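Local coordinates for nisin biosynthesis protein NisC (Lactococcus lactis subsp. lactis, PDB 2G0D), which catalyses, as a zinc-dependent lantibiotic cyclase, formation of the thioether rings of nisin during its biosynthesis, at residues T35-I40 / D61-Y66; S80-A85 / G371-I376; S310-K315 / S328-I333; S335-L340 / K344-Y349. One frame throughout, in Å; residues are numbered along the deposited sequence.

Contact 1. Residues T35-I40 / D61-Y66; sequences TGLPGI and DNYIEY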
loop_
_atom_site.group_PDB
_atom_site.type_symbol
_atom_site.label_atom_id
_atom_site.label_comp_id
_atom_site.label_asym_id
_atom_site.label_seq_id
_atom_site.Cartn_x
_atom_site.Cartn_y
_atom_site.Cartn_z
ATOM N N THR A 35 11.007 -6.314 0.848
ATOM C CA THR A 35 12.085 -6.799 1.725
ATOM C C THR A 35 13.489 -6.350 1.309
ATOM O O THR A 35 14.448 -6.585 2.035
ATOM C CB THR A 35 12.127 -8.358 1.789
ATOM O OG1 THR A 35 12.277 -8.867 0.461
ATOM C CG2 THR A 35 10.840 -8.946 2.410
ATOM N N GLY A 36 13.621 -5.726 0.148
ATOM C CA GLY A 36 14.945 -5.501 -0.425
ATOM C C GLY A 36 15.340 -4.042 -0.551
ATOM O O GLY A 36 14.818 -3.168 0.169
ATOM N N LEU A 37 16.248 -3.783 -1.487
ATOM C CA LEU A 37 16.943 -2.490 -1.594
ATOM C C LEU A 37 16.096 -1.234 -1.838
ATOM O O LEU A 37 16.412 -0.186 -1.320
ATOM C CB LEU A 37 18.065 -2.571 -2.626
ATOM C CG LEU A 37 19.284 -3.334 -2.101
ATOM C CD1 LEU A 37 20.228 -3.707 -3.279
ATOM C CD2 LEU A 37 20.036 -2.510 -1.030
ATOM N N PRO A 38 15.050 -1.332 -2.661
ATOM C CA PRO A 38 14.145 -0.197 -2.809
ATOM C C PRO A 38 13.618 0.381 -1.473
ATOM O O PRO A 38 13.574 1.610 -1.320
ATOM C CB PRO A 38 13.014 -0.785 -3.668
ATOM C CG PRO A 38 13.746 -1.811 -4.536
ATOM C CD PRO A 38 14.661 -2.466 -3.539
ATOM N N GLY A 39 13.226 -0.475 -0.524
ATOM C CA GLY A 39 12.808 -0.009 0.832
ATOM C C GLY A 39 13.944 0.663 1.594
ATOM O O GLY A 39 13.756 1.688 2.263
ATOM N N ILE A 40 15.152 0.121 1.436
ATOM C CA ILE A 40 16.332 0.692 2.060
ATOM C C ILE A 40 16.698 2.068 1.484
ATOM O O ILE A 40 16.999 2.996 2.245
ATOM C CB ILE A 40 17.546 -0.263 1.934
ATOM C CG1 ILE A 40 17.186 -1.657 2.464
ATOM C CG2 ILE A 40 18.739 0.283 2.688
ATOM C CD1 ILE A 40 16.555 -1.697 3.872
ATOM N N ASP A 61 23.277 5.467 -4.201
ATOM C CA ASP A 61 23.806 5.328 -5.554
ATOM C C ASP A 61 24.502 3.984 -5.743
ATOM O O ASP A 61 24.361 3.363 -6.791
ATOM C CB ASP A 61 24.694 6.513 -5.923
ATOM C CG ASP A 61 23.889 7.801 -6.139
ATOM O OD1 ASP A 61 22.754 7.728 -6.652
ATOM O OD2 ASP A 61 24.399 8.892 -5.807
ATOM N N ASN A 62 25.198 3.517 -4.706
ATOM C CA ASN A 62 25.737 2.168 -4.689
ATOM C C ASN A 62 24.641 1.138 -4.921
ATOM O O ASN A 62 24.769 0.261 -5.778
ATOM C CB ASN A 62 26.440 1.880 -3.352
ATOM C CG ASN A 62 27.788 2.557 -3.245
ATOM O OD1 ASN A 62 28.324 3.049 -4.246
ATOM N ND2 ASN A 62 28.347 2.598 -2.026
ATOM N N TYR A 63 23.563 1.245 -4.137
ATOM C CA TYR A 63 22.494 0.265 -4.189
ATOM C C TYR A 63 21.748 0.361 -5.525
ATOM O O TYR A 63 21.288 -0.654 -6.046
ATOM C CB TYR A 63 21.535 0.437 -2.996
ATOM C CG TYR A 63 22.176 0.292 -1.627
ATOM C CD1 TYR A 63 23.375 -0.420 -1.453
ATOM C CD2 TYR A 63 21.571 0.845 -0.500
ATOM C CE1 TYR A 63 23.959 -0.567 -0.194
ATOM C CE2 TYR A 63 22.130 0.697 0.759
ATOM C CZ TYR A 63 23.330 -0.006 0.910
ATOM O OH TYR A 63 23.890 -0.137 2.160
ATOM N N ILE A 64 21.633 1.575 -6.070
ATOM C CA ILE A 64 21.022 1.765 -7.383
ATOM C C ILE A 64 21.869 1.114 -8.489
ATOM O O ILE A 64 21.354 0.337 -9.301
ATOM C CB ILE A 64 20.763 3.263 -7.702
ATOM C CG1 ILE A 64 19.623 3.825 -6.831
ATOM C CG2 ILE A 64 20.383 3.439 -9.155
ATOM C CD1 ILE A 64 19.584 5.320 -6.797
ATOM N N GLU A 65 23.163 1.421 -8.526
ATOM C CA GLU A 65 24.028 0.782 -9.504
ATOM C C GLU A 65 23.984 -0.737 -9.346
ATOM O O GLU A 65 23.897 -1.467 -10.342
ATOM C CB GLU A 65 25.457 1.339 -9.472
ATOM C CG GLU A 65 25.612 2.691 -10.218
ATOM C CD GLU A 65 24.988 2.719 -11.638
ATOM O OE1 GLU A 65 25.640 2.233 -12.618
ATOM O OE2 GLU A 65 23.849 3.257 -11.778
ATOM N N TYR A 66 23.982 -1.208 -8.102
ATOM C CA TYR A 66 23.833 -2.638 -7.838
ATOM C C TYR A 66 22.509 -3.169 -8.384
ATOM O O TYR A 66 22.461 -4.280 -8.893
ATOM C CB TYR A 66 23.955 -2.928 -6.349
ATOM C CG TYR A 66 23.803 -4.375 -5.970
ATOM C CD1 TYR A 66 24.911 -5.217 -5.924
ATOM C CD2 TYR A 66 22.554 -4.903 -5.629
ATOM C CE1 TYR A 66 24.784 -6.559 -5.566
ATOM C CE2 TYR A 66 22.406 -6.230 -5.249
ATOM C CZ TYR A 66 23.538 -7.063 -5.223
ATOM O OH TYR A 66 23.432 -8.393 -4.851
#
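The ring of Tyr63 receives Leu37 on one face, and Ile40 reaches the same ring obliquely. Leu37 CD2 stands 3.6 Å above the ring plane, displaced toward the rim on the side of Tyr63 CG. It lies 3.9 Å from the ring centroid and 23° off the normal, which makes this a CH-pi contact as well as an apolar one. Ile40 CG2 comes to 3.9 Å from Tyr63 CE2, farther out along the ring. The other branch of Leu37 serves the second tyrosine: CD1 lies 3.5 Å from Tyr66 CD2, again at an oblique approach to the ring.

Leucine suits this place because its fork offers one methyl to each aromatic ring. The two rings diverge at their first torsions, since Tyr63 sets CG beside the backbone N (chi1 -59°) whereas Tyr66 turns it opposite (chi1 179°), and the leucine enters between them.

The contact joins consecutive helices, 37-45 and 53-74, of the alpha toroid. Gly36 stands at the N-cap position of the first of these and Gly39 lies in its opening turn, a G-x-x-G pattern of the kind that recurs at helix starts in LanC cyclases. With no side chain, Gly39 lets Phe372 pack close to its CA, while Pro38 fits a first turn, where its missing N-H costs no helical bond.

The hydroxyls at the far ends of the rings explain the choice of tyrosine: Tyr63 OH is hydrogen-bonded to Asp16 and Tyr66 OH to Lys70. Trp15 of helix 3-20 packs against Leu37, Ile40 and Tyr63 together.

Contact 2. Residues S80-A85 / G371-I376; sequences SLYSGA and GFLEGI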
loop_
_atom_site.group_PDB
_atom_site.type_symbol
_atom_site.label_atom_id
_atom_site.label_comp_id
_atom_site.label_asym_id
_atom_site.label_seq_id
_atom_site.Cartn_x
_atom_site.Cartn_y
_atom_site.Cartn_z
ATOM N N SER A 80 5.236 -5.188 -10.610
ATOM C CA SER A 80 4.431 -4.951 -9.418
ATOM C C SER A 80 5.022 -3.917 -8.444
ATOM O O SER A 80 6.232 -3.734 -8.380
ATOM C CB SER A 80 4.164 -6.277 -8.696
ATOM O OG SER A 80 5.240 -6.628 -7.853
ATOM N N LEU A 81 4.152 -3.248 -7.699
ATOM C CA LEU A 81 4.596 -2.265 -6.693
ATOM C C LEU A 81 5.574 -2.880 -5.669
ATOM O O LEU A 81 6.640 -2.325 -5.430
ATOM C CB LEU A 81 3.400 -1.619 -5.972
ATOM C CG LEU A 81 3.671 -0.559 -4.871
ATOM C CD1 LEU A 81 4.401 0.686 -5.407
ATOM C CD2 LEU A 81 2.379 -0.108 -4.178
ATOM N N TYR A 82 5.203 -4.012 -5.064
ATOM C CA TYR A 82 5.983 -4.554 -3.947
ATOM C C TYR A 82 7.070 -5.546 -4.322
ATOM O O TYR A 82 7.966 -5.773 -3.523
ATOM C CB TYR A 82 5.081 -5.095 -2.823
ATOM C CG TYR A 82 4.621 -3.987 -1.888
ATOM C CD1 TYR A 82 3.544 -3.184 -2.216
ATOM C CD2 TYR A 82 5.294 -3.735 -0.680
ATOM C CE1 TYR A 82 3.132 -2.147 -1.376
ATOM C CE2 TYR A 82 4.900 -2.699 0.162
ATOM C CZ TYR A 82 3.817 -1.927 -0.181
ATOM O OH TYR A 82 3.424 -0.916 0.647
ATOM N N SER A 83 6.993 -6.143 -5.510
ATOM C CA SER A 83 8.044 -7.087 -5.965
ATOM C C SER A 83 8.701 -6.694 -7.278
ATOM O O SER A 83 9.727 -7.263 -7.627
ATOM C CB SER A 83 7.496 -8.509 -6.126
ATOM O OG SER A 83 6.946 -8.951 -4.920
ATOM N N GLY A 84 8.109 -5.762 -8.020
ATOM C CA GLY A 84 8.563 -5.532 -9.382
ATOM C C GLY A 84 9.050 -4.138 -9.705
ATOM O O GLY A 84 9.506 -3.408 -8.824
ATOM N N ALA A 85 8.941 -3.774 -10.981
ATOM C CA ALA A 85 9.460 -2.496 -11.478
ATOM C C ALA A 85 8.868 -1.244 -10.836
ATOM O O ALA A 85 9.592 -0.262 -10.651
ATOM C CB ALA A 85 9.348 -2.419 -13.030
ATOM N N GLY A 371 13.672 -4.870 5.994
ATOM C CA GLY A 371 12.923 -4.310 4.879
ATOM C C GLY A 371 11.706 -3.466 5.247
ATOM O O GLY A 371 11.318 -3.339 6.424
ATOM N N PHE A 372 11.085 -2.919 4.210
ATOM C CA PHE A 372 10.089 -1.886 4.375
ATOM C C PHE A 372 8.817 -2.406 5.000
ATOM O O PHE A 372 8.341 -1.878 6.022
ATOM C CB PHE A 372 9.763 -1.263 3.020
ATOM C CG PHE A 372 8.567 -0.362 3.058
ATOM C CD1 PHE A 372 8.602 0.825 3.796
ATOM C CD2 PHE A 372 7.392 -0.708 2.371
ATOM C CE1 PHE A 372 7.472 1.656 3.837
ATOM C CE2 PHE A 372 6.280 0.090 2.432
ATOM C CZ PHE A 372 6.317 1.283 3.149
ATOM N N LEU A 373 8.276 -3.466 4.396
ATOM C CA LEU A 373 6.910 -3.836 4.669
ATOM C C LEU A 373 6.756 -4.425 6.076
ATOM O O LEU A 373 5.798 -4.115 6.804
ATOM C CB LEU A 373 6.380 -4.778 3.557
ATOM C CG LEU A 373 4.895 -5.138 3.589
ATOM C CD1 LEU A 373 3.980 -3.901 3.618
ATOM C CD2 LEU A 373 4.502 -6.081 2.429
ATOM N N GLU A 374 7.698 -5.277 6.453
ATOM C CA GLU A 374 7.629 -5.936 7.756
ATOM C C GLU A 374 8.800 -5.589 8.647
ATOM O O GLU A 374 8.752 -5.831 9.859
ATOM C CB GLU A 374 7.541 -7.460 7.577
ATOM C CG GLU A 374 6.278 -7.856 6.817
ATOM C CD GLU A 374 5.838 -9.279 7.079
ATOM O OE1 GLU A 374 6.605 -10.038 7.680
ATOM O OE2 GLU A 374 4.710 -9.637 6.691
ATOM N N GLY A 375 9.843 -5.024 8.037
ATOM C CA GLY A 375 11.148 -4.936 8.687
ATOM C C GLY A 375 11.333 -3.618 9.404
ATOM O O GLY A 375 10.449 -2.742 9.374
ATOM N N ILE A 376 12.474 -3.484 10.063
ATOM C CA ILE A 376 12.766 -2.281 10.832
ATOM C C ILE A 376 12.784 -0.961 10.028
ATOM O O ILE A 376 12.377 0.067 10.555
ATOM C CB ILE A 376 14.051 -2.428 11.659
ATOM C CG1 ILE A 376 14.140 -1.281 12.693
ATOM C CG2 ILE A 376 15.299 -2.530 10.754
ATOM C CD1 ILE A 376 14.959 -1.616 13.928
#
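Tyr82 meets two neighbouring side chains of the opposite loop, Phe372 and Leu373, which approach its ring in different ways. The tyrosine and phenylalanine lie obliquely to each other. Tyr82 OH comes to the edge of the Phe372 ring, close to its plane and 3.5 Å from CE2; Tyr82 CE2 also sits at that edge, 3.9 Å from the same carbon. Leu373 instead runs at about a right angle to the tyrosine, its two methyls placed side by side: CD1 is 3.8 Å from Tyr82 CE2, and CD2 is 4.0 Å from Tyr82 CD2. Leu373 swings CG opposite its own backbone N (chi1 -173°), which carries this fork out to the ring.

A tyrosine suits the spot because its hydrocarbon ring joins the apolar cluster while its buried hydroxyl is satisfied by Ala398 O. Its loop is braced by an ST motif, in which Ser80 OG accepts from Ser83 N at 3.0 Å, and by Gly84 N bonding to Ser80 O at 2.8 Å. Gly84, at the N-cap position of the next helix, suits its place because the chain there lies close against Ser80 N.

The side chain of Leu373 lies about 6 Å from the zinc ion, held by Cys278, Cys324 and His325, so the cluster borders the metal site; the backbone of Leu373 bonds to that of Cys324. The two loops lead into helices 85-92 and 376-387 of the toroid, Ala85 packing on helix 100-122 and Ile376 on helix 3-20.

Contact 3. Residues S310-K315 / S328-I333; sequences SAMQRK and SGLIEI
Apolar contact between Met312 and Leu330 carries this helix pair. The sulfur of Met312 rests alongside Leu330, 3.9 Å from CB and 4.0 Å from CD2, the two side chains sliding past one another in opposite directions. Beyond the sulfur, Met312 CE reaches Ile331 CD1 at 4.0 Å, meeting that isoleucine at about a right angle. The thioether chain is bent at both chi2 (-49°) and chi3, and this curl brings its terminal methyl round to the second helix. An unbranched, flexible methionine can thus touch two successive residues, while small Ala311 faces Leu330, whose CD2 comes only loosely near the alanine carbonyl.

Segments 310-314 and 328-333 are roughly antiparallel, their axes 11.1 Å apart at closest and running at 145°. They belong to successive helices, 298-314 and 327-341, of the alpha toroid, and the side chain of Leu330 lies about 9 Å from the bound zinc ion. Pro282 of helix 281-294 packs on both Ala311 and Leu330.

No hydrogen bond crosses the contact; two side-chain bonds brace the end of the first helix from within segment 310-315. Lys315, leaving the helix with positive phi, curls back so that NZ donates to Met312 O at 2.8 Å, almost in line with the carbonyl bond; a positive charge there probably favours the helix's C-terminal end. One turn apart, Arg314 NH1 binds Ser310 OG at 2.9 Å, the hydroxyl tilted out of the guanidinium plane, while Arg314 NH2 makes a salt bridge to Asp275.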
loop_
_atom_site.group_PDB
_atom_site.type_symbol
_atom_site.label_atom_id
_atom_site.label_comp_id
_atom_site.label_asym_id
_atom_site.label_seq_id
_atom_site.Cartn_x
_atom_site.Cartn_y
_atom_site.Cartn_z
ATOM N N SER A 310 -11.901 4.020 16.362
ATOM C CA SER A 310 -12.301 2.749 16.956
ATOM C C SER A 310 -11.150 1.775 16.979
ATOM O O SER A 310 -10.944 1.082 17.972
ATOM C CB SER A 310 -13.442 2.110 16.159
ATOM O OG SER A 310 -14.056 1.099 16.919
ATOM N N ALA A 311 -10.427 1.706 15.869
ATOM C CA ALA A 311 -9.278 0.809 15.736
ATOM C C ALA A 311 -8.094 1.246 16.594
ATOM O O ALA A 311 -7.422 0.417 17.172
ATOM C CB ALA A 311 -8.868 0.696 14.290
ATOM N N MET A 312 -7.855 2.547 16.694
ATOM C CA MET A 312 -6.802 3.059 17.569
ATOM C C MET A 312 -7.086 2.716 19.032
ATOM O O MET A 312 -6.218 2.214 19.739
ATOM C CB MET A 312 -6.610 4.566 17.365
ATOM C CG MET A 312 -6.082 4.951 15.954
ATOM S SD MET A 312 -4.633 3.989 15.423
ATOM C CE MET A 312 -3.455 4.394 16.731
ATOM N N GLN A 313 -8.320 2.943 19.461
ATOM C CA GLN A 313 -8.757 2.569 20.795
ATOM C C GLN A 313 -8.563 1.083 21.060
ATOM O O GLN A 313 -8.169 0.716 22.163
ATOM C CB GLN A 313 -10.227 2.952 21.014
ATOM C CG GLN A 313 -10.459 4.453 21.207
ATOM C CD GLN A 313 -11.919 4.875 20.995
ATOM O OE1 GLN A 313 -12.787 4.031 20.753
ATOM N NE2 GLN A 313 -12.188 6.184 21.072
ATOM N N ARG A 314 -8.830 0.258 20.041
ATOM C CA ARG A 314 -8.934 -1.216 20.169
ATOM C C ARG A 314 -7.616 -1.985 19.916
ATOM O O ARG A 314 -7.225 -2.828 20.715
ATOM C CB ARG A 314 -10.040 -1.725 19.221
ATOM C CG ARG A 314 -10.397 -3.217 19.311
ATOM C CD ARG A 314 -11.482 -3.594 18.309
ATOM N NE ARG A 314 -11.176 -3.042 16.983
ATOM C CZ ARG A 314 -11.903 -2.108 16.362
ATOM N NH1 ARG A 314 -13.033 -1.625 16.897
ATOM N NH2 ARG A 314 -11.514 -1.684 15.190
ATOM N N LYS A 315 -6.948 -1.679 18.801
ATOM C CA LYS A 315 -5.685 -2.315 18.401
ATOM C C LYS A 315 -5.794 -3.842 18.346
ATOM O O LYS A 315 -4.917 -4.556 18.798
ATOM C CB LYS A 315 -4.497 -1.891 19.291
ATOM C CG LYS A 315 -4.406 -0.411 19.603
ATOM C CD LYS A 315 -3.068 -0.070 20.203
ATOM C CE LYS A 315 -3.203 0.698 21.471
ATOM N NZ LYS A 315 -3.907 1.983 21.326
ATOM N N SER A 328 3.081 0.646 13.614
ATOM C CA SER A 328 3.602 1.771 12.817
ATOM C C SER A 328 2.691 2.088 11.622
ATOM O O SER A 328 2.529 3.258 11.227
ATOM C CB SER A 328 5.056 1.547 12.369
ATOM O OG SER A 328 5.935 1.694 13.481
ATOM N N GLY A 329 2.060 1.056 11.056
ATOM C CA GLY A 329 1.125 1.285 9.935
ATOM C C GLY A 329 -0.107 2.049 10.372
ATOM O O GLY A 329 -0.526 2.956 9.691
ATOM N N LEU A 330 -0.680 1.686 11.517
ATOM C CA LEU A 330 -1.832 2.411 12.126
ATOM C C LEU A 330 -1.475 3.871 12.380
ATOM O O LEU A 330 -2.200 4.793 12.021
ATOM C CB LEU A 330 -2.206 1.712 13.448
ATOM C CG LEU A 330 -3.328 0.653 13.362
ATOM C CD1 LEU A 330 -2.951 -0.478 12.419
ATOM C CD2 LEU A 330 -3.763 0.105 14.740
ATOM N N ILE A 331 -0.324 4.078 13.008
ATOM C CA ILE A 331 0.174 5.409 13.279
ATOM C C ILE A 331 0.321 6.262 12.000
ATOM O O ILE A 331 -0.097 7.421 11.958
ATOM C CB ILE A 331 1.491 5.323 14.141
ATOM C CG1 ILE A 331 1.153 4.854 15.566
ATOM C CG2 ILE A 331 2.244 6.655 14.209
ATOM C CD1 ILE A 331 0.281 5.842 16.427
ATOM N N GLU A 332 0.892 5.690 10.954
ATOM C CA GLU A 332 1.087 6.430 9.727
ATOM C C GLU A 332 -0.213 6.817 9.019
ATOM O O GLU A 332 -0.285 7.864 8.334
ATOM C CB GLU A 332 2.016 5.680 8.759
ATOM C CG GLU A 332 2.487 6.608 7.631
ATOM C CD GLU A 332 3.495 7.663 8.096
ATOM O OE1 GLU A 332 4.101 7.457 9.171
ATOM O OE2 GLU A 332 3.712 8.687 7.385
ATOM N N ILE A 333 -1.205 5.934 9.133
ATOM C CA ILE A 333 -2.554 6.254 8.687
ATOM C C ILE A 333 -3.160 7.435 9.469
ATOM O O ILE A 333 -3.746 8.334 8.855
ATOM C CB ILE A 333 -3.470 5.022 8.769
ATOM C CG1 ILE A 333 -2.977 3.934 7.808
ATOM C CG2 ILE A 333 -4.905 5.422 8.418
ATOM C CD1 ILE A 333 -3.428 2.515 8.190
#

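Contact 4. Residues S335-L340 / K344-Y349; sequences SLFKRL and KKFDSY
Lys338 is stretched out through chi1, chi2 and chi3 and bends only at its last torsion (chi4 71°), which turns NZ onto the carboxylate of Asp347. The aspartate answers with CG set beside its own backbone N (chi1 -81°). The salt bridge is short, Lys338 NZ to Asp347 OD1 2.7 Å, and uses the syn lone pair of OD1; OD2 stays farther from NZ, at 3.3 Å. A long lysine suits the margin of the contact, since its methylenes can cross the gap while its charge meets the acid.

Deeper in, the aromatic rings form an offset edge-to-face pair: the edge of Phe346 is directed at the face of Phe337, with centroids 5.7 Å apart and planes at 77°. Phe346 CE2 also touches Phe337 CB at 3.9 Å. Lys345 CB lies over the centre of one face of Phe346, and Phe337 packs further on helices 281-294 and 298-314, so phenylalanine suits both buried positions: each ring is packed by more than one side chain.

The backbone supports this geometry through a type I turn from Lys344 to Asp347, in which Asp347 N bonds to Lys344 O at 3.1 Å. Phe346 stands at the N-cap position, its side chain turned to the apolar contact, and the negative Asp347 opens the helix where its charge should be favourable. Helices 327-341 and 347-355, joined by so short a connection, form a helical hairpin, the kind of element from which alpha toroids are built.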
loop_
_atom_site.group_PDB
_atom_site.type_symbol
_atom_site.label_atom_id
_atom_site.label_comp_id
_atom_site.label_asym_id
_atom_site.label_seq_id
_atom_site.Cartn_x
_atom_site.Cartn_y
_atom_site.Cartn_z
ATOM N N SER A 335 -1.488 9.765 10.860
ATOM C CA SER A 335 -0.730 10.936 10.501
ATOM C C SER A 335 -1.250 11.487 9.149
ATOM O O SER A 335 -1.302 12.715 8.932
ATOM C CB SER A 335 0.749 10.575 10.442
ATOM O OG SER A 335 1.514 11.710 10.136
ATOM N N LEU A 336 -1.634 10.575 8.261
ATOM C CA LEU A 336 -2.264 10.971 7.011
ATOM C C LEU A 336 -3.636 11.634 7.210
ATOM O O LEU A 336 -3.883 12.695 6.635
ATOM C CB LEU A 336 -2.340 9.824 5.983
ATOM C CG LEU A 336 -3.146 10.408 4.825
ATOM C CD1 LEU A 336 -2.276 11.039 3.730
ATOM C CD2 LEU A 336 -4.160 9.449 4.275
ATOM N N PHE A 337 -4.512 11.032 8.016
ATOM C CA PHE A 337 -5.760 11.709 8.434
ATOM C C PHE A 337 -5.553 13.139 8.941
ATOM O O PHE A 337 -6.263 14.063 8.530
ATOM C CB PHE A 337 -6.478 10.916 9.509
ATOM C CG PHE A 337 -7.415 9.888 8.987
ATOM C CD1 PHE A 337 -6.938 8.728 8.360
ATOM C CD2 PHE A 337 -8.799 10.060 9.135
ATOM C CE1 PHE A 337 -7.831 7.767 7.880
ATOM C CE2 PHE A 337 -9.688 9.109 8.669
ATOM C CZ PHE A 337 -9.213 7.955 8.051
ATOM N N LYS A 338 -4.581 13.320 9.841
ATOM C CA LYS A 338 -4.301 14.633 10.430
ATOM C C LYS A 338 -3.844 15.641 9.367
ATOM O O LYS A 338 -4.312 16.768 9.338
ATOM C CB LYS A 338 -3.240 14.503 11.527
ATOM C CG LYS A 338 -2.992 15.789 12.287
ATOM C CD LYS A 338 -1.838 15.669 13.250
ATOM C CE LYS A 338 -1.620 16.990 13.974
ATOM N NZ LYS A 338 -2.719 17.266 14.946
ATOM N N ARG A 339 -2.924 15.208 8.501
ATOM C CA ARG A 339 -2.451 15.981 7.360
ATOM C C ARG A 339 -3.597 16.449 6.434
ATOM O O ARG A 339 -3.584 17.587 5.986
ATOM C CB ARG A 339 -1.447 15.141 6.545
ATOM C CG ARG A 339 -0.636 15.934 5.496
ATOM C CD ARG A 339 0.811 15.385 5.367
ATOM N NE ARG A 339 0.685 13.974 5.203
ATOM C CZ ARG A 339 0.969 13.052 6.115
ATOM N NH1 ARG A 339 1.516 13.344 7.292
ATOM N NH2 ARG A 339 0.699 11.811 5.809
ATOM N N LEU A 340 -4.561 15.574 6.123
ATOM C CA LEU A 340 -5.616 15.955 5.159
ATOM C C LEU A 340 -6.790 16.725 5.803
ATOM O O LEU A 340 -7.350 17.626 5.187
ATOM C CB LEU A 340 -6.129 14.749 4.365
ATOM C CG LEU A 340 -5.125 13.990 3.464
ATOM C CD1 LEU A 340 -5.799 12.839 2.740
ATOM C CD2 LEU A 340 -4.408 14.910 2.477
ATOM N N LYS A 344 -7.527 16.506 15.265
ATOM C CA LYS A 344 -6.697 16.336 16.457
ATOM C C LYS A 344 -7.009 15.015 17.158
ATOM O O LYS A 344 -6.374 14.669 18.157
ATOM C CB LYS A 344 -6.902 17.513 17.432
ATOM C CG LYS A 344 -6.230 18.818 16.979
ATOM C CD LYS A 344 -6.488 19.972 17.962
ATOM C CE LYS A 344 -5.504 19.953 19.156
ATOM N NZ LYS A 344 -5.651 21.137 20.088
ATOM N N LYS A 345 -7.964 14.268 16.608
ATOM C CA LYS A 345 -8.411 12.968 17.161
ATOM C C LYS A 345 -7.333 11.922 17.464
ATOM O O LYS A 345 -7.523 11.072 18.333
ATOM C CB LYS A 345 -9.437 12.331 16.218
ATOM C CG LYS A 345 -10.802 12.975 16.299
ATOM C CD LYS A 345 -11.808 12.276 15.392
ATOM C CE LYS A 345 -13.041 13.158 15.216
ATOM N NZ LYS A 345 -12.611 14.549 14.810
ATOM N N PHE A 346 -6.219 11.958 16.745
ATOM C CA PHE A 346 -5.232 10.885 16.847
ATOM C C PHE A 346 -3.938 11.389 17.469
ATOM O O PHE A 346 -2.881 10.717 17.416
ATOM C CB PHE A 346 -5.009 10.259 15.458
ATOM C CG PHE A 346 -6.301 9.927 14.750
ATOM C CD1 PHE A 346 -7.122 8.893 15.222
ATOM C CD2 PHE A 346 -6.731 10.680 13.671
ATOM C CE1 PHE A 346 -8.331 8.588 14.609
ATOM C CE2 PHE A 346 -7.958 10.377 13.035
ATOM C CZ PHE A 346 -8.757 9.340 13.515
ATOM N N ASP A 347 -4.030 12.594 18.029
ATOM C CA ASP A 347 -2.880 13.305 18.567
ATOM C C ASP A 347 -2.199 12.573 19.704
ATOM O O ASP A 347 -0.974 12.505 19.749
ATOM C CB ASP A 347 -3.270 14.715 18.982
ATOM C CG ASP A 347 -3.319 15.663 17.802
ATOM O OD1 ASP A 347 -3.015 15.239 16.649
ATOM O OD2 ASP A 347 -3.683 16.830 18.023
ATOM N N SER A 348 -2.999 11.997 20.589
ATOM C CA SER A 348 -2.485 11.267 21.735
ATOM C C SER A 348 -1.746 9.993 21.353
ATOM O O SER A 348 -0.675 9.714 21.883
ATOM C CB SER A 348 -3.625 10.962 22.701
ATOM O OG SER A 348 -3.898 12.144 23.425
ATOM N N TYR A 349 -2.333 9.221 20.447
ATOM C CA TYR A 349 -1.684 8.033 19.919
ATOM C C TYR A 349 -0.386 8.363 19.218
ATOM O O TYR A 349 0.616 7.670 19.403
ATOM C CB TYR A 349 -2.597 7.327 18.940
ATOM C CG TYR A 349 -3.958 7.001 19.513
ATOM C CD1 TYR A 349 -4.117 5.984 20.469
ATOM C CD2 TYR A 349 -5.091 7.693 19.086
ATOM C CE1 TYR A 349 -5.380 5.665 20.984
ATOM C CE2 TYR A 349 -6.369 7.378 19.591
ATOM C CZ TYR A 349 -6.493 6.372 20.541
ATOM O OH TYR A 349 -7.732 6.079 21.033
#

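Overall arrangement
From the N terminus, contact 1 closes a short loop first, linking consecutive helices 37-45 and 53-74. Contact 2 opens after it and spans nearly the whole remaining chain, pairing the loop before helix 85-92 with the one before helix 376-387, and so probably helps close the toroid. Contacts 3 and 4 both nest inside that long loop, one after the other, and share helix 327-341: contact 3 ties it back to helix 298-314, contact 4 forward to helix 347-355. Contacts 1 and 2 touch through Gly39 and Phe372, while Tyr349 packs on Met312 to join contacts 3 and 4. The centres of contacts 2 and 3 are about 21 Å apart.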